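Local coordinates for protein neuraminidase (Influenza A virus, PDB 4K3Y) that is a neuraminidase-like surface protein of a bat influenza A virus, built as a tetramer of six-bladed beta-propellers, with its own biological role not settled, at residues E234-L240 with T250-T256; G204-T209 with P220-D225; M77-S81 with L93-G99; V116-V122 with P141-Q145; G32-D36 with A342-A346. One frame throughout, in Å; residues are numbered along the deposited sequence.

Contact 1: E234-L240 with T250-T256; sequences EPCLGFL and TNYCDKT
This is a disulfide-pinned loop-to-loop contact within the long connection that leaves strand 230-233 of one propeller blade and reaches strand 268-269 of the next. Neither segment is a regular helix or strand. The two runs pass in opposite directions, with CA atoms 6.2 Å apart for Glu234 and Asp254, 4.2 Å for Cys236 and Cys253 and 4.6 Å for Gly238 and Asn251. Most residues are extended, but Cys236 (phi/psi -95/23°), Cys253 (-102/32°) and Gly238 (-73/0°) kink the chain. Both cysteines take the m rotamer, and Cys236 SG bonds Cys253 SG at 2.0 Å with chi3 116°. Beside the bridge Cys236 CA makes a CA-H...O contact of 3.2 Å to Tyr252 O. Asn251, also m, turns its amide back so that OD1 accepts a hydrogen bond from Gly238 N at 3.1 Å. A CB on Gly238 would clash with Thr250 O. Farther along, Leu240 CD2 meets Thr256 OG1 at 3.7 Å, and Thr256 OG1 donates to Tyr252 OH at 3.0 Å. Glu234 OE2 approaches Lys255 CA at 3.7 Å. Around the contact, Thr256 N is hydrogen-bonded to the calcium-site residue Asp216, Leu240 O is held by Arg278 of strand 273-279, and Leu237 and Phe239 pack on Phe293 of strand 286-294.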
# COMPACT_ATOMS: atom_id res chain seq x y z
N GLU C 234 -43.10 3.62 -17.18
CA GLU C 234 -43.67 3.19 -15.91
C GLU C 234 -44.00 1.71 -15.97
O GLU C 234 -44.76 1.28 -16.83
CB GLU C 234 -44.93 3.98 -15.58
CG GLU C 234 -45.65 3.45 -14.35
CD GLU C 234 -45.08 4.01 -13.05
OE1 GLU C 234 -44.23 4.93 -13.12
OE2 GLU C 234 -45.50 3.55 -11.97
N PRO C 235 -43.43 0.93 -15.04
CA PRO C 235 -43.64 -0.52 -15.02
C PRO C 235 -45.11 -0.88 -14.87
O PRO C 235 -45.84 -0.28 -14.07
CB PRO C 235 -42.82 -0.98 -13.80
CG PRO C 235 -42.65 0.25 -12.96
CD PRO C 235 -42.60 1.40 -13.92
N CYS C 236 -45.53 -1.85 -15.67
CA CYS C 236 -46.91 -2.27 -15.71
C CYS C 236 -47.12 -3.48 -14.79
O CYS C 236 -48.07 -4.25 -14.95
CB CYS C 236 -47.30 -2.60 -17.16
SG CYS C 236 -47.15 -1.19 -18.31
N LEU C 237 -46.23 -3.62 -13.82
CA LEU C 237 -46.24 -4.79 -12.94
C LEU C 237 -46.69 -4.50 -11.51
O LEU C 237 -46.15 -3.63 -10.82
CB LEU C 237 -44.86 -5.46 -12.95
CG LEU C 237 -44.69 -6.68 -13.86
CD1 LEU C 237 -45.48 -6.54 -15.14
CD2 LEU C 237 -43.22 -6.87 -14.19
N GLY C 238 -47.67 -5.27 -11.06
CA GLY C 238 -48.25 -5.12 -9.74
C GLY C 238 -47.35 -5.60 -8.62
O GLY C 238 -47.75 -5.53 -7.46
N PHE C 239 -46.16 -6.09 -8.97
CA PHE C 239 -45.11 -6.43 -7.98
C PHE C 239 -44.36 -5.15 -7.57
O PHE C 239 -43.42 -4.72 -8.24
CB PHE C 239 -44.14 -7.46 -8.56
CG PHE C 239 -43.18 -8.05 -7.56
CD1 PHE C 239 -43.63 -8.95 -6.60
CD2 PHE C 239 -41.82 -7.74 -7.60
CE1 PHE C 239 -42.75 -9.52 -5.68
CE2 PHE C 239 -40.93 -8.31 -6.68
CZ PHE C 239 -41.40 -9.20 -5.72
N LEU C 240 -44.78 -4.57 -6.46
CA LEU C 240 -44.39 -3.21 -6.12
C LEU C 240 -42.95 -3.09 -5.63
O LEU C 240 -42.59 -3.65 -4.59
CB LEU C 240 -45.35 -2.65 -5.07
CG LEU C 240 -46.80 -2.58 -5.53
CD1 LEU C 240 -47.65 -1.83 -4.52
CD2 LEU C 240 -46.88 -1.93 -6.90
N THR C 250 -53.03 -5.85 -9.09
CA THR C 250 -53.15 -6.38 -10.44
C THR C 250 -52.17 -5.61 -11.33
O THR C 250 -51.72 -4.53 -10.97
CB THR C 250 -54.57 -6.19 -10.99
OG1 THR C 250 -54.98 -4.83 -10.79
CG2 THR C 250 -55.55 -7.13 -10.30
N ASN C 251 -51.84 -6.17 -12.49
CA ASN C 251 -51.00 -5.43 -13.41
C ASN C 251 -51.77 -4.29 -14.06
O ASN C 251 -52.89 -4.47 -14.54
CB ASN C 251 -50.43 -6.37 -14.48
CG ASN C 251 -49.47 -7.39 -13.91
OD1 ASN C 251 -49.24 -7.45 -12.70
ND2 ASN C 251 -48.90 -8.21 -14.77
N TYR C 252 -51.17 -3.10 -14.05
CA TYR C 252 -51.71 -1.94 -14.77
C TYR C 252 -50.61 -0.93 -15.07
O TYR C 252 -49.55 -0.95 -14.43
CB TYR C 252 -52.89 -1.30 -14.03
CG TYR C 252 -52.65 -0.79 -12.63
CD1 TYR C 252 -51.92 0.38 -12.39
CD2 TYR C 252 -53.19 -1.46 -11.54
CE1 TYR C 252 -51.72 0.85 -11.08
CE2 TYR C 252 -53.01 -1.00 -10.24
CZ TYR C 252 -52.27 0.15 -10.01
OH TYR C 252 -52.11 0.58 -8.70
N CYS C 253 -50.84 -0.04 -16.03
CA CYS C 253 -49.72 0.73 -16.59
C CYS C 253 -49.57 2.17 -16.12
O CYS C 253 -49.10 3.02 -16.86
CB CYS C 253 -49.70 0.63 -18.12
SG CYS C 253 -49.13 -0.98 -18.73
N ASP C 254 -49.94 2.44 -14.87
CA ASP C 254 -49.65 3.73 -14.26
C ASP C 254 -49.40 3.62 -12.76
O ASP C 254 -49.34 2.52 -12.21
CB ASP C 254 -50.74 4.78 -14.55
CG ASP C 254 -52.13 4.17 -14.68
OD1 ASP C 254 -52.33 3.02 -14.23
OD2 ASP C 254 -53.01 4.86 -15.24
N LYS C 255 -49.25 4.77 -12.11
CA LYS C 255 -48.71 4.82 -10.75
C LYS C 255 -49.59 4.09 -9.75
O LYS C 255 -50.82 4.04 -9.90
CB LYS C 255 -48.51 6.27 -10.28
CG LYS C 255 -47.52 7.11 -11.09
CD LYS C 255 -47.72 8.60 -10.76
CE LYS C 255 -46.83 9.51 -11.60
NZ LYS C 255 -47.31 9.71 -13.00
N THR C 256 -48.94 3.51 -8.75
CA THR C 256 -49.64 3.03 -7.56
C THR C 256 -49.53 4.10 -6.47
O THR C 256 -48.60 4.10 -5.66
CB THR C 256 -49.07 1.70 -7.08
OG1 THR C 256 -49.19 0.73 -8.12
CG2 THR C 256 -49.82 1.20 -5.85

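Contact 2: G204-T209 with P220-D225; sequences GKVKCT and PFLEFD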
# COMPACT_ATOMS: atom_id res chain seq x y z
N GLY C 204 -27.00 0.23 -26.60
CA GLY C 204 -26.98 1.63 -26.98
C GLY C 204 -27.73 2.60 -26.07
O GLY C 204 -27.67 3.82 -26.29
N LYS C 205 -28.43 2.09 -25.07
CA LYS C 205 -29.12 2.97 -24.13
C LYS C 205 -28.59 2.86 -22.70
O LYS C 205 -28.21 1.77 -22.24
CB LYS C 205 -30.63 2.71 -24.15
CG LYS C 205 -31.31 3.18 -25.42
CD LYS C 205 -32.61 2.43 -25.69
CE LYS C 205 -33.06 2.60 -27.13
NZ LYS C 205 -31.94 3.10 -28.00
N VAL C 206 -28.53 3.99 -22.01
CA VAL C 206 -28.40 3.96 -20.56
C VAL C 206 -29.79 3.77 -19.99
O VAL C 206 -30.73 4.45 -20.40
CB VAL C 206 -27.82 5.25 -19.99
CG1 VAL C 206 -27.76 5.16 -18.46
CG2 VAL C 206 -26.44 5.50 -20.55
N LYS C 207 -29.93 2.83 -19.05
CA LYS C 207 -31.22 2.58 -18.43
C LYS C 207 -31.16 2.79 -16.91
O LYS C 207 -30.27 2.26 -16.24
CB LYS C 207 -31.71 1.18 -18.81
CG LYS C 207 -31.81 0.96 -20.32
CD LYS C 207 -32.56 -0.33 -20.63
CE LYS C 207 -32.41 -0.77 -22.08
NZ LYS C 207 -32.53 -2.27 -22.19
N CYS C 208 -32.09 3.58 -16.37
CA CYS C 208 -32.05 3.94 -14.96
C CYS C 208 -33.35 3.62 -14.23
O CYS C 208 -34.43 3.71 -14.81
CB CYS C 208 -31.73 5.42 -14.80
SG CYS C 208 -30.16 5.86 -15.50
N THR C 209 -33.25 3.24 -12.97
CA THR C 209 -34.43 3.06 -12.13
C THR C 209 -34.40 4.10 -11.04
O THR C 209 -33.45 4.16 -10.27
CB THR C 209 -34.45 1.70 -11.46
OG1 THR C 209 -34.47 0.67 -12.46
CG2 THR C 209 -35.68 1.57 -10.59
N PRO C 220 -40.13 4.68 -10.96
CA PRO C 220 -40.04 5.29 -12.30
C PRO C 220 -38.82 4.79 -13.06
O PRO C 220 -37.81 4.40 -12.44
CB PRO C 220 -39.92 6.79 -11.99
CG PRO C 220 -39.32 6.85 -10.60
CD PRO C 220 -39.89 5.66 -9.88
N PHE C 221 -38.90 4.81 -14.39
CA PHE C 221 -37.84 4.28 -15.25
C PHE C 221 -37.42 5.25 -16.36
O PHE C 221 -38.25 5.96 -16.92
CB PHE C 221 -38.31 2.98 -15.88
CG PHE C 221 -37.19 2.08 -16.31
CD1 PHE C 221 -36.56 1.26 -15.39
CD2 PHE C 221 -36.78 2.03 -17.64
CE1 PHE C 221 -35.53 0.42 -15.77
CE2 PHE C 221 -35.75 1.19 -18.03
CZ PHE C 221 -35.12 0.38 -17.09
N LEU C 222 -36.13 5.25 -16.69
CA LEU C 222 -35.58 6.12 -17.72
C LEU C 222 -34.69 5.31 -18.66
O LEU C 222 -34.02 4.36 -18.24
CB LEU C 222 -34.73 7.22 -17.08
CG LEU C 222 -34.73 8.67 -17.59
CD1 LEU C 222 -33.41 9.34 -17.25
CD2 LEU C 222 -35.03 8.78 -19.07
N GLU C 223 -34.70 5.68 -19.94
CA GLU C 223 -33.69 5.22 -20.88
C GLU C 223 -33.28 6.41 -21.76
O GLU C 223 -34.09 7.31 -22.01
CB GLU C 223 -34.17 4.02 -21.71
CG GLU C 223 -35.23 4.33 -22.76
CD GLU C 223 -35.67 3.09 -23.52
OE1 GLU C 223 -35.48 1.96 -22.99
OE2 GLU C 223 -36.20 3.24 -24.65
N PHE C 224 -32.02 6.44 -22.18
CA PHE C 224 -31.54 7.53 -23.03
C PHE C 224 -30.25 7.16 -23.76
O PHE C 224 -29.48 6.31 -23.29
CB PHE C 224 -31.33 8.81 -22.21
CG PHE C 224 -30.30 8.69 -21.13
CD1 PHE C 224 -30.65 8.26 -19.86
CD2 PHE C 224 -28.96 9.01 -21.38
CE1 PHE C 224 -29.68 8.15 -18.86
CE2 PHE C 224 -27.98 8.91 -20.39
CZ PHE C 224 -28.34 8.49 -19.13
N ASP C 225 -30.03 7.78 -24.92
CA ASP C 225 -28.80 7.58 -25.67
C ASP C 225 -27.92 8.82 -25.56
O ASP C 225 -28.26 9.76 -24.84
CB ASP C 225 -29.07 7.20 -27.14
CG ASP C 225 -30.09 8.11 -27.81
OD1 ASP C 225 -29.99 9.35 -27.65
OD2 ASP C 225 -30.98 7.58 -28.52
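Two neighbouring strands of a four-stranded antiparallel propeller blade meet here, 205-211 with 221-224; their local axes come within 4.6 Å at 167°. Four backbone hydrogen bonds satisfy both the amide and the carbonyl of the two hydrogen-bonded pairs: Val206 N to Phe224 O at 2.8 Å with Phe224 N to Val206 O at 3.0 Å, then Cys208 N to Leu222 O at 2.8 Å with Leu222 N to Cys208 O at 3.0 Å. The alternate residues turn their backbone polar groups outward: Lys207 bonds Tyr200 on strand 197-202, while Phe221 and Glu223 bond Lys233 and Thr231 on strand 230-233. Among side chains, Thr209 OG1 is paired with Met268 N, Asp225 OD1 with Ser227 OG and Thr229 N, and Glu223 has a long, weak ion pair to Lys233. Val206, Cys208, Leu222 and Phe224 share one face, where Cys208 and Leu222 pack on Ile159 and Phe224 on Tyr157 of strand 155-162 in the adjoining blade, and Cys208 also forms a disulfide to Cys199. On this face the Phe224 ring turns back across the pair: Cys208 SG lies at its edge, 4.1 Å from Phe224 CE1, and Val206 CB sits over its face in a CH-pi contact, 3.4 Å from Phe224 CZ.

Contact 3: M77-S81 with L93-G99; sequences MNVYS and LKFEAVG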
# COMPACT_ATOMS: atom_id res chain seq x y z
N MET C 77 -17.79 13.39 7.65
CA MET C 77 -18.02 14.46 6.66
C MET C 77 -17.33 14.38 5.27
O MET C 77 -17.44 15.31 4.46
CB MET C 77 -17.76 15.83 7.31
CG MET C 77 -16.34 16.36 7.17
SD MET C 77 -15.77 17.32 8.58
CE MET C 77 -14.34 16.35 9.06
N ASN C 78 -16.63 13.29 4.98
CA ASN C 78 -15.88 13.20 3.72
C ASN C 78 -16.25 12.01 2.84
O ASN C 78 -16.91 11.08 3.31
CB ASN C 78 -14.36 13.20 3.98
CG ASN C 78 -13.86 14.54 4.46
OD1 ASN C 78 -14.09 15.57 3.81
ND2 ASN C 78 -13.21 14.55 5.61
N VAL C 79 -15.83 12.06 1.58
CA VAL C 79 -16.03 10.93 0.65
C VAL C 79 -14.78 10.07 0.53
O VAL C 79 -13.66 10.57 0.37
CB VAL C 79 -16.48 11.38 -0.76
CG1 VAL C 79 -16.89 10.16 -1.58
CG2 VAL C 79 -17.64 12.39 -0.67
N TYR C 80 -14.97 8.76 0.62
CA TYR C 80 -13.86 7.82 0.54
C TYR C 80 -14.20 6.71 -0.43
O TYR C 80 -15.35 6.56 -0.84
CB TYR C 80 -13.56 7.21 1.91
CG TYR C 80 -13.06 8.21 2.92
CD1 TYR C 80 -13.94 8.97 3.68
CD2 TYR C 80 -11.69 8.40 3.10
CE1 TYR C 80 -13.48 9.89 4.61
CE2 TYR C 80 -11.22 9.32 4.03
CZ TYR C 80 -12.11 10.06 4.78
OH TYR C 80 -11.63 10.97 5.70
N SER C 81 -13.18 5.94 -0.80
CA SER C 81 -13.38 4.71 -1.54
C SER C 81 -12.39 3.69 -1.01
O SER C 81 -11.38 4.07 -0.42
CB SER C 81 -13.20 4.92 -3.05
OG SER C 81 -11.86 5.22 -3.37
N LEU C 93 -8.13 3.21 3.03
CA LEU C 93 -8.96 4.35 2.62
C LEU C 93 -8.27 5.26 1.60
O LEU C 93 -7.16 5.73 1.85
CB LEU C 93 -9.31 5.21 3.83
CG LEU C 93 -10.67 4.99 4.49
CD1 LEU C 93 -11.04 3.53 4.44
CD2 LEU C 93 -10.65 5.46 5.93
N LYS C 94 -8.93 5.50 0.47
CA LYS C 94 -8.54 6.59 -0.43
C LYS C 94 -9.50 7.74 -0.20
O LYS C 94 -10.72 7.59 -0.36
CB LYS C 94 -8.58 6.14 -1.90
CG LYS C 94 -8.48 7.28 -2.95
CD LYS C 94 -7.88 6.74 -4.27
CE LYS C 94 -8.34 7.49 -5.53
NZ LYS C 94 -8.79 6.53 -6.61
N PHE C 95 -8.98 8.89 0.21
CA PHE C 95 -9.79 10.09 0.35
C PHE C 95 -10.17 10.62 -1.05
O PHE C 95 -9.37 10.57 -1.98
CB PHE C 95 -9.04 11.15 1.16
CG PHE C 95 -9.65 12.51 1.10
CD1 PHE C 95 -10.77 12.83 1.87
CD2 PHE C 95 -9.11 13.49 0.28
CE1 PHE C 95 -11.33 14.09 1.82
CE2 PHE C 95 -9.67 14.75 0.23
CZ PHE C 95 -10.78 15.05 1.00
N GLU C 96 -11.40 11.12 -1.19
CA GLU C 96 -11.91 11.40 -2.53
C GLU C 96 -12.39 12.83 -2.74
O GLU C 96 -12.10 13.45 -3.78
CB GLU C 96 -13.02 10.40 -2.86
CG GLU C 96 -12.51 8.97 -3.09
CD GLU C 96 -11.94 8.76 -4.49
OE1 GLU C 96 -11.81 9.75 -5.26
OE2 GLU C 96 -11.63 7.58 -4.83
N ALA C 97 -13.11 13.37 -1.76
CA ALA C 97 -13.73 14.69 -1.90
C ALA C 97 -14.32 15.13 -0.57
O ALA C 97 -14.35 14.37 0.39
CB ALA C 97 -14.82 14.67 -2.99
N VAL C 98 -14.80 16.36 -0.54
CA VAL C 98 -15.58 16.85 0.59
C VAL C 98 -17.04 16.78 0.20
O VAL C 98 -17.42 17.24 -0.88
CB VAL C 98 -15.22 18.30 0.91
CG1 VAL C 98 -15.68 18.66 2.32
CG2 VAL C 98 -13.73 18.50 0.77
N GLY C 99 -17.86 16.19 1.06
CA GLY C 99 -19.28 16.12 0.80
C GLY C 99 -20.02 15.13 1.66
O GLY C 99 -19.40 14.38 2.42
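Leu93 opens the segment by setting its CG 3.8 Å from Tyr80 CD2. Lys94 then forms a complete hydrogen-bonded pair with Ser81: Lys94 N to Ser81 O and Ser81 N to Lys94 O, both 3.0 Å. Phe95, opposite Tyr80, directs its ring edge at the Tyr80 ring face in a T-shaped pair, centroids 5.9 Å apart and planes at 71°. At Glu96 the strand bulges: Glu96 N donates to Val79 O at 2.8 Å, and its carboxylate OE2 takes Ser81 OG at 2.8 Å and Lys94 NZ at 3.5 Å. Ala97 also faces Val79, whose N reaches Ala97 O at 3.0 Å. Val98 lies across from Asn78 and, like Phe95, packs on a second subunit, against Pro23 there. Gly99 closes the run at backbone angles that call for glycine. Glu96 and Ala97 opposite the single Val79 make a classic beta bulge in the outermost hairpin of a propeller blade, edged by the tetramer interface.

Contact 4: V116-V122 with P141-Q145; sequences VAGDGFV and PLRTQ
A tight hairpin with a G1 beta bulge, linking strands 111-117 and 121-126 of one propeller blade, is met here by the irregular loop 141-145 on its way to the next blade. Val116 begins the walk, extended and in the t rotamer; its CA-to-CB bond points toward the loop, with CG2 3.5 Å from Thr144 CG2 and 3.6 Å from Leu142 O. Ala117 carries the turn: Gly120 N donates to Ala117 O at 2.9 Å, and Ala117 N to Phe121 O at 3.1 Å. Gly118 (phi/psi 57/-125°) and Asp119 (-93/6°) occupy the corners of this type II' turn, and Asp119 packs on Pro364 of a second subunit. Gly120 (112/37°) forms the bulge with Phe121 opposite Ala117; its CA stands 4.4 Å from Pro141 CA, and a CB there would strike Pro141 CB. Phe121 directs its CA-to-CB bond away from the loop, and its side chain rests on Thr133 of strand 129-134 and on Met363 of the second subunit. Val122, again t, brings CG2 to 3.9 Å from Leu142 CB. In the loop, a cis peptide precedes Pro141, and the CA-to-CB bond points toward the hairpin at Leu142 and away at Arg143, with Arg143 NE bonded to Pro141 O at 3.1 Å and the guanidinium salt-bridged to Glu195. One hydrogen bond ties loop to hairpin: Leu142 N to Gly120 O, 3.2 Å, angle 150°.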
# COMPACT_ATOMS: atom_id res chain seq x y z
N VAL C 116 -21.62 16.48 -3.44
CA VAL C 116 -22.41 17.59 -2.89
C VAL C 116 -21.82 18.08 -1.57
O VAL C 116 -21.59 17.30 -0.66
CB VAL C 116 -23.88 17.17 -2.62
CG1 VAL C 116 -24.67 18.33 -1.97
CG2 VAL C 116 -24.56 16.72 -3.90
N ALA C 117 -21.61 19.39 -1.46
CA ALA C 117 -20.99 19.97 -0.28
C ALA C 117 -21.63 21.32 0.02
O ALA C 117 -22.53 21.76 -0.71
CB ALA C 117 -19.48 20.13 -0.50
N GLY C 118 -21.17 21.97 1.09
CA GLY C 118 -21.65 23.30 1.46
C GLY C 118 -23.15 23.37 1.67
O GLY C 118 -23.71 22.62 2.47
N ASP C 119 -23.80 24.28 0.95
CA ASP C 119 -25.25 24.45 1.04
C ASP C 119 -25.97 23.62 -0.03
O ASP C 119 -27.20 23.70 -0.19
CB ASP C 119 -25.61 25.94 0.90
CG ASP C 119 -24.71 26.67 -0.09
OD1 ASP C 119 -24.47 26.14 -1.20
OD2 ASP C 119 -24.24 27.79 0.24
N GLY C 120 -25.19 22.81 -0.75
CA GLY C 120 -25.73 21.95 -1.79
C GLY C 120 -25.33 22.30 -3.21
O GLY C 120 -26.15 22.17 -4.13
N PHE C 121 -24.10 22.74 -3.42
CA PHE C 121 -23.56 22.81 -4.78
C PHE C 121 -22.82 21.50 -5.06
O PHE C 121 -22.43 20.78 -4.14
CB PHE C 121 -22.60 23.99 -4.94
CG PHE C 121 -21.43 23.95 -4.00
CD1 PHE C 121 -21.53 24.51 -2.72
CD2 PHE C 121 -20.24 23.35 -4.37
CE1 PHE C 121 -20.46 24.46 -1.84
CE2 PHE C 121 -19.16 23.30 -3.49
CZ PHE C 121 -19.28 23.86 -2.23
N VAL C 122 -22.63 21.19 -6.33
CA VAL C 122 -21.90 19.98 -6.67
C VAL C 122 -20.52 20.31 -7.21
O VAL C 122 -20.39 21.03 -8.20
CB VAL C 122 -22.66 19.13 -7.68
CG1 VAL C 122 -21.76 18.03 -8.23
CG2 VAL C 122 -23.91 18.55 -7.01
N PRO C 141 -31.47 21.60 -1.82
CA PRO C 141 -30.07 21.37 -2.16
C PRO C 141 -29.96 20.38 -3.33
O PRO C 141 -30.86 19.54 -3.52
CB PRO C 141 -29.53 20.74 -0.88
CG PRO C 141 -30.69 19.90 -0.39
CD PRO C 141 -31.95 20.64 -0.81
N LEU C 142 -28.89 20.50 -4.11
CA LEU C 142 -28.61 19.55 -5.19
C LEU C 142 -28.42 18.14 -4.65
O LEU C 142 -27.94 17.95 -3.51
CB LEU C 142 -27.37 19.99 -5.99
CG LEU C 142 -27.59 20.66 -7.35
CD1 LEU C 142 -28.95 21.35 -7.46
CD2 LEU C 142 -26.48 21.65 -7.64
N ARG C 143 -28.78 17.14 -5.45
CA ARG C 143 -28.68 15.74 -5.05
C ARG C 143 -28.11 14.86 -6.16
O ARG C 143 -28.71 14.75 -7.24
CB ARG C 143 -30.06 15.19 -4.69
CG ARG C 143 -30.66 15.68 -3.38
CD ARG C 143 -32.18 15.68 -3.50
NE ARG C 143 -32.65 17.04 -3.74
CZ ARG C 143 -33.73 17.36 -4.44
NH1 ARG C 143 -34.48 16.42 -5.00
NH2 ARG C 143 -34.05 18.63 -4.58
N THR C 144 -26.99 14.19 -5.88
CA THR C 144 -26.47 13.18 -6.81
C THR C 144 -27.30 11.89 -6.79
O THR C 144 -28.20 11.73 -5.95
CB THR C 144 -25.02 12.81 -6.51
OG1 THR C 144 -24.97 11.89 -5.41
CG2 THR C 144 -24.22 14.06 -6.17
N GLN C 145 -26.99 10.96 -7.68
CA GLN C 145 -27.80 9.75 -7.78
C GLN C 145 -27.40 8.70 -6.75
O GLN C 145 -28.04 7.64 -6.66
CB GLN C 145 -27.74 9.17 -9.18
CG GLN C 145 -26.35 9.22 -9.79
CD GLN C 145 -26.32 8.71 -11.22
OE1 GLN C 145 -25.51 9.14 -12.04
NE2 GLN C 145 -27.20 7.76 -11.52

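Contact 5: G32-D36 with A342-A346; sequences GKIPD and ATTKA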
# COMPACT_ATOMS: atom_id res chain seq x y z
N GLY C 32 -22.51 -10.77 11.44
CA GLY C 32 -22.11 -10.50 12.81
C GLY C 32 -21.80 -9.03 12.99
O GLY C 32 -22.30 -8.18 12.23
N LYS C 33 -20.98 -8.72 13.99
CA LYS C 33 -20.61 -7.32 14.23
C LYS C 33 -19.45 -6.85 13.35
O LYS C 33 -18.46 -7.58 13.16
CB LYS C 33 -20.24 -7.13 15.69
CG LYS C 33 -21.19 -7.82 16.63
CD LYS C 33 -22.29 -6.91 17.14
CE LYS C 33 -23.19 -7.67 18.08
NZ LYS C 33 -23.78 -8.84 17.37
N ILE C 34 -19.58 -5.64 12.82
CA ILE C 34 -18.45 -4.96 12.20
C ILE C 34 -17.37 -4.65 13.24
O ILE C 34 -17.68 -4.11 14.31
CB ILE C 34 -18.86 -3.62 11.56
CG1 ILE C 34 -19.96 -3.84 10.52
CG2 ILE C 34 -17.64 -2.94 10.93
CD1 ILE C 34 -20.37 -2.57 9.79
N PRO C 35 -16.10 -4.99 12.93
CA PRO C 35 -14.95 -4.62 13.76
C PRO C 35 -14.83 -3.11 13.98
O PRO C 35 -15.16 -2.31 13.09
CB PRO C 35 -13.75 -5.13 12.94
CG PRO C 35 -14.29 -6.29 12.18
CD PRO C 35 -15.72 -5.89 11.82
N ASP C 36 -14.37 -2.72 15.17
CA ASP C 36 -14.38 -1.32 15.58
C ASP C 36 -13.34 -0.48 14.81
O ASP C 36 -13.45 0.75 14.74
CB ASP C 36 -14.17 -1.19 17.09
CG ASP C 36 -15.35 -1.72 17.90
OD1 ASP C 36 -16.51 -1.61 17.43
OD2 ASP C 36 -15.13 -2.26 19.02
N ALA C 342 -26.30 -2.46 10.07
CA ALA C 342 -25.47 -3.34 10.90
C ALA C 342 -24.99 -2.67 12.20
O ALA C 342 -25.32 -1.51 12.48
CB ALA C 342 -24.29 -3.86 10.10
N THR C 343 -24.20 -3.39 12.98
CA THR C 343 -23.79 -2.90 14.29
C THR C 343 -22.31 -3.20 14.52
O THR C 343 -21.83 -4.26 14.12
CB THR C 343 -24.61 -3.60 15.40
OG1 THR C 343 -26.00 -3.57 15.05
CG2 THR C 343 -24.42 -2.91 16.73
N THR C 344 -21.59 -2.27 15.15
CA THR C 344 -20.17 -2.50 15.43
C THR C 344 -20.02 -3.32 16.69
O THR C 344 -20.98 -3.51 17.42
CB THR C 344 -19.35 -1.19 15.56
OG1 THR C 344 -19.76 -0.47 16.74
CG2 THR C 344 -19.53 -0.33 14.31
N LYS C 345 -18.81 -3.82 16.94
CA LYS C 345 -18.58 -4.66 18.10
C LYS C 345 -18.89 -3.88 19.39
O LYS C 345 -19.42 -4.44 20.36
CB LYS C 345 -17.15 -5.21 18.11
CG LYS C 345 -16.97 -6.36 19.07
CD LYS C 345 -15.53 -6.51 19.52
CE LYS C 345 -15.48 -6.82 21.00
NZ LYS C 345 -14.22 -7.50 21.41
N ALA C 346 -18.58 -2.59 19.36
CA ALA C 346 -18.85 -1.68 20.46
C ALA C 346 -20.34 -1.44 20.68
O ALA C 346 -20.76 -1.07 21.78
CB ALA C 346 -18.16 -0.36 20.22
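Three hydrogen bonds hold the loop 32-36 to segment 342-346. Ile34 N donates to Thr343 O at 2.9 Å, and Lys345 N returns to Ile34 O, also at 2.9 Å, so that Ile34 bonds to the residues before and after Thr344 in the pattern of a parallel bridge. It is a single bridge, with the CA atoms of Ile34 and Thr344 4.4 Å apart, and the end-to-end directions of the segments differ by 50°. The third bond comes from a side chain: Asp36 in the m rotamer places OD1 3.0 Å from Ala346 N, where Lys345 and Ala346 curl with helical backbone angles. Two CA-H...O contacts reinforce the bridge, Thr344 CA to Ile34 O at 3.2 Å and Lys33 CA to Thr343 O at 3.3 Å. Packing is thinner. Ile34 CD1 lies 4.1 Å from Ala342 CB, and both residues rest on Asp352 of strand 349-359. Lys33 lays its CD 3.7 Å from Thr344 O, and Asp36 OD1 is 3.4 Å from Thr344 CB. Pro35 turns away to pack on Tyr62 of a third subunit. In this family the N-terminal strand, here 20-26, joins three C-terminal strands to close the propeller; the present bridge lies just beyond it, where the chain crosses from that closing blade toward strand 40-48.

Contacts 2 and 3 each join two strands of one blade through paired backbone hydrogen bonds, regular in contact 2 and bulged in contact 3. Contact 1 joins two loops, while contacts 4 and 5 set a loop against a hairpin and a strand end region: a disulfide dominates contact 1, glycine geometry and apolar side chains contact 4, an aspartate with a lone bridge contact 5. Contacts 3 and 4 are mostly buried, touch through Val98 O and Ala117 CB (3.6 Å), and both face the second subunit. The others are partly buried: contact 2, nearest the centre, has no exposed residue, whereas contact 1, packed against it, and outlying contact 5, whose loop encloses all the others, do.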